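Local coordinates for A-adding tRNA nucleotidyltransferase (Aquifex aeolicus, PDB 4WBY), which adds the terminal adenosine to tRNAs ending in CC, using ATP and magnesium, to complete their 3' CCA end, at residues S184-L189 and Y226-V231. Residues are numbered along the deposited sequence; the frame is centred on the assembly and turned at random.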
ATOM      1  N   SER A 184      18.939  -8.744 -15.896  1.00 14.19           N
ATOM      2  CA  SER A 184      18.179  -8.559 -17.130  1.00 14.62           C
ATOM      3  C   SER A 184      16.857  -7.839 -16.868  1.00 13.32           C
ATOM      4  O   SER A 184      16.429  -7.023 -17.678  1.00 14.16           O
ATOM      5  CB  SER A 184      17.918  -9.891 -17.833  1.00 19.12           C
ATOM      6  OG  SER A 184      17.178 -10.770 -17.015  1.00 24.23           O
ATOM      7  N   THR A 185      16.211  -8.138 -15.746  1.00 12.18           N
ATOM      8  CA  THR A 185      14.964  -7.448 -15.404  1.00 11.16           C
ATOM      9  C   THR A 185      15.201  -5.940 -15.275  1.00 11.46           C
ATOM     10  O   THR A 185      14.382  -5.137 -15.733  1.00 12.51           O
ATOM     11  CB  THR A 185      14.353  -8.023 -14.113  1.00 11.87           C
ATOM     12  OG1 THR A 185      13.906  -9.359 -14.376  1.00 14.04           O
ATOM     13  CG2 THR A 185      13.155  -7.200 -13.629  1.00 12.86           C
ATOM     14  N   GLU A 186      16.321  -5.557 -14.666  1.00 12.83           N
ATOM     15  CA  GLU A 186      16.667  -4.140 -14.573  1.00 12.92           C
ATOM     16  C   GLU A 186      16.854  -3.508 -15.956  1.00 12.04           C
ATOM     17  O   GLU A 186      16.381  -2.397 -16.205  1.00 14.02           O
ATOM     18  CB  GLU A 186      17.933  -3.936 -13.739  1.00 14.67           C
ATOM     19  CG  GLU A 186      18.245  -2.451 -13.511  1.00 16.91           C
ATOM     20  CD  GLU A 186      19.517  -2.219 -12.733  1.00 20.10           C
ATOM     21  OE1 GLU A 186      20.516  -2.912 -13.008  1.00 25.62           O
ATOM     22  OE2 GLU A 186      19.522  -1.334 -11.851  1.00 20.66           O
ATOM     23  N   LYS A 187      17.551  -4.203 -16.850  1.00 12.64           N
ATOM     24  CA  LYS A 187      17.731  -3.692 -18.209  1.00 12.87           C
ATOM     25  C   LYS A 187      16.386  -3.496 -18.881  1.00 12.91           C
ATOM     26  O   LYS A 187      16.148  -2.488 -19.553  1.00 15.19           O
ATOM     27  CB  LYS A 187      18.584  -4.639 -19.053  1.00 14.27           C
ATOM     28  CG  LYS A 187      20.023  -4.711 -18.652  1.00 17.53           C
ATOM     29  CD  LYS A 187      20.772  -5.690 -19.537  1.00 19.68           C
ATOM     30  CE  LYS A 187      22.172  -5.919 -18.993  1.00 23.27           C
ATOM     31  NZ  LYS A 187      22.906  -6.956 -19.765  1.00 26.83           N
ATOM     32  N   LEU A 188      15.512  -4.485 -18.725  1.00 12.25           N
ATOM     33  CA  LEU A 188      14.201  -4.425 -19.360  1.00 13.08           C
ATOM     34  C   LEU A 188      13.374  -3.276 -18.803  1.00 12.25           C
ATOM     35  O   LEU A 188      12.663  -2.603 -19.541  1.00 13.49           O
ATOM     36  CB  LEU A 188      13.457  -5.747 -19.172  1.00 12.89           C
ATOM     37  CG  LEU A 188      14.071  -6.932 -19.918  1.00 13.02           C
ATOM     38  CD1 LEU A 188      13.490  -8.244 -19.399  1.00 15.42           C
ATOM     39  CD2 LEU A 188      13.843  -6.785 -21.417  1.00 14.55           C
ATOM     40  N   LEU A 189      13.460  -3.060 -17.494  1.00 12.00           N
ATOM     41  CA  LEU A 189      12.691  -1.998 -16.860  1.00 12.59           C
ATOM     42  C   LEU A 189      13.180  -0.635 -17.344  1.00 13.02           C
ATOM     43  O   LEU A 189      12.381   0.220 -17.723  1.00 13.70           O
ATOM     44  CB  LEU A 189      12.776  -2.113 -15.335  1.00 12.93           C
ATOM     45  CG  LEU A 189      11.893  -1.168 -14.509  1.00 12.51           C
ATOM     46  CD1 LEU A 189      11.470  -1.834 -13.185  1.00 14.74           C
ATOM     47  CD2 LEU A 189      12.592   0.158 -14.234  1.00 14.75           C
ATOM     48  N   TYR A 226      11.665   4.560  -7.249  1.00 13.39           N
ATOM     49  CA  TYR A 226      10.993   5.389  -8.243  1.00 13.88           C
ATOM     50  C   TYR A 226      11.954   6.459  -8.773  1.00 14.69           C
ATOM     51  O   TYR A 226      12.007   6.742  -9.974  1.00 15.88           O
ATOM     52  CB  TYR A 226       9.767   6.093  -7.662  1.00 14.58           C
ATOM     53  CG  TYR A 226       8.471   5.315  -7.542  1.00 14.15           C
ATOM     54  CD1 TYR A 226       8.415   3.931  -7.634  1.00 14.41           C
ATOM     55  CD2 TYR A 226       7.289   6.001  -7.315  1.00 18.04           C
ATOM     56  CE1 TYR A 226       7.192   3.253  -7.509  1.00 14.60           C
ATOM     57  CE2 TYR A 226       6.090   5.354  -7.187  1.00 18.84           C
ATOM     58  CZ  TYR A 226       6.035   3.985  -7.285  1.00 15.78           C
ATOM     59  OH  TYR A 226       4.803   3.389  -7.162  1.00 16.80           O
ATOM     60  N   ARG A 227      12.693   7.077  -7.854  1.00 14.66           N
ATOM     61  CA  ARG A 227      13.661   8.105  -8.217  1.00 15.55           C
ATOM     62  C   ARG A 227      14.777   7.523  -9.090  1.00 15.67           C
ATOM     63  O   ARG A 227      15.094   8.066 -10.153  1.00 17.46           O
ATOM     64  CB  ARG A 227      14.243   8.753  -6.958  1.00 15.81           C
ATOM     65  CG  ARG A 227      15.134   9.954  -7.234  1.00 18.26           C
ATOM     66  CD  ARG A 227      15.493  10.679  -5.945  1.00 20.63           C
ATOM     67  NE  ARG A 227      16.446   9.933  -5.123  1.00 27.53           N
ATOM     68  CZ  ARG A 227      17.765  10.080  -5.189  1.00 32.51           C
ATOM     69  NH1 ARG A 227      18.297  10.933  -6.053  1.00 34.78           N
ATOM     70  NH2 ARG A 227      18.552   9.365  -4.397  1.00 33.18           N
ATOM     71  N   LYS A 228      15.360   6.413  -8.642  1.00 16.85           N
ATOM     72  CA  LYS A 228      16.447   5.763  -9.369  1.00 18.34           C
ATOM     73  C   LYS A 228      16.084   5.447 -10.821  1.00 16.45           C
ATOM     74  O   LYS A 228      16.911   5.631 -11.725  1.00 19.15           O
ATOM     75  CB  LYS A 228      16.865   4.478  -8.651  1.00 18.84           C
ATOM     76  CG  LYS A 228      17.986   3.703  -9.334  1.00 21.48           C
ATOM     77  CD  LYS A 228      18.421   2.518  -8.484  1.00 24.37           C
ATOM     78  CE  LYS A 228      19.489   1.690  -9.179  1.00 28.25           C
ATOM     79  NZ  LYS A 228      20.118   0.688  -8.272  1.00 34.64           N
ATOM     80  N   TYR A 229      14.857   4.967 -11.036  1.00 15.72           N
ATOM     81  CA  TYR A 229      14.441   4.524 -12.364  1.00 16.36           C
ATOM     82  C   TYR A 229      13.586   5.552 -13.103  1.00 17.22           C
ATOM     83  O   TYR A 229      13.046   5.264 -14.177  1.00 18.72           O
ATOM     84  CB  TYR A 229      13.727   3.170 -12.256  1.00 16.58           C
ATOM     85  CG  TYR A 229      14.693   2.106 -11.790  1.00 15.01           C
ATOM     86  CD1 TYR A 229      15.754   1.706 -12.600  1.00 16.60           C
ATOM     87  CD2 TYR A 229      14.582   1.533 -10.528  1.00 16.34           C
ATOM     88  CE1 TYR A 229      16.673   0.745 -12.169  1.00 17.20           C
ATOM     89  CE2 TYR A 229      15.482   0.573 -10.093  1.00 17.98           C
ATOM     90  CZ  TYR A 229      16.526   0.183 -10.911  1.00 17.36           C
ATOM     91  OH  TYR A 229      17.420  -0.768 -10.466  1.00 19.25           O
ATOM     92  N   ARG A 230      13.487   6.749 -12.528  1.00 17.01           N
ATOM     93  CA  ARG A 230      12.896   7.916 -13.192  1.00 17.62           C
ATOM     94  C   ARG A 230      11.447   7.699 -13.607  1.00 15.27           C
ATOM     95  O   ARG A 230      11.023   8.147 -14.679  1.00 18.13           O
ATOM     96  CB  ARG A 230      13.724   8.303 -14.421  1.00 22.40           C
ATOM     97  CG  ARG A 230      15.199   8.517 -14.122  1.00 29.12           C
ATOM     98  CD  ARG A 230      15.973   8.821 -15.393  1.00 36.02           C
ATOM     99  NE  ARG A 230      17.414   8.863 -15.170  1.00 40.47           N
ATOM    100  CZ  ARG A 230      18.087   9.966 -14.860  1.00 45.15           C
ATOM    101  NH1 ARG A 230      17.444  11.118 -14.727  1.00 46.29           N
ATOM    102  NH2 ARG A 230      19.399   9.917 -14.678  1.00 46.95           N
ATOM    103  N   VAL A 231      10.666   7.047 -12.753  1.00 14.52           N
ATOM    104  CA  VAL A 231       9.321   6.695 -13.173  1.00 14.77           C
ATOM    105  C   VAL A 231       8.291   7.818 -12.973  1.00 16.09           C
ATOM    106  O   VAL A 231       7.400   7.962 -13.803  1.00 17.17           O
ATOM    107  CB  VAL A 231       8.822   5.417 -12.468  1.00 18.71           C
ATOM    108  CG1 VAL A 231       9.788   4.253 -12.704  1.00 18.32           C
ATOM    109  CG2 VAL A 231       8.634   5.644 -11.002  1.00 21.36           C
TER
HETATM  110  O   HOH W   1      21.425  -1.091 -10.017  1.00 34.87           O
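L189 and Y229 bring the two backbones closest, with 8.1 Å between their CA atoms, where a turn of helix 183-194 faces the end of helix 219-228. That end is a Schellman motif. R230, at positive phi, is its C' residue, and the motif's bonds run from V231 N to Y226 O (3.1 Å) and from R230 N to R227 O. Y229 is the first residue here to leave helical phi/psi, and its CB points toward helix 183-194. Its CG lies anti to the carbonyl carbon (chi1 -66°), which carries the ring across to E186 and L189. Y229 OH donates a short hydrogen bond to E186 OE2, 2.6 Å long. The oxygen is met on its anti side, 27° out of the carboxylate plane, and it lies at the edge of the ring. Carboxylate and ring planes are 67° apart. E186 CG also touches Y229 CE1, so the glutamate stem packs along the hydroxyl end of the ring. L189 CD2 packs at the other end, 3.8 Å from Y229 CG. K228 CG sits 4.0 Å above the ring plane, over its centre. A phenylalanine in place of Y229 could keep the packing on L189 but has no hydroxyl to give E186 OE2, and the carboxylate, then held here through a water to K228, would probably be freer to turn. L181 and L171 also touch Y229; L171 belongs to the ATP-binding segment of helix 165-177. The contact thus joins helix 183-194 to the end of helix 219-228, beside that segment. The charges of E186 and K228 do not pair directly. One water bridges them, donating to E186 OE2 at 2.7 Å and accepting from K228 NZ at 2.8 Å.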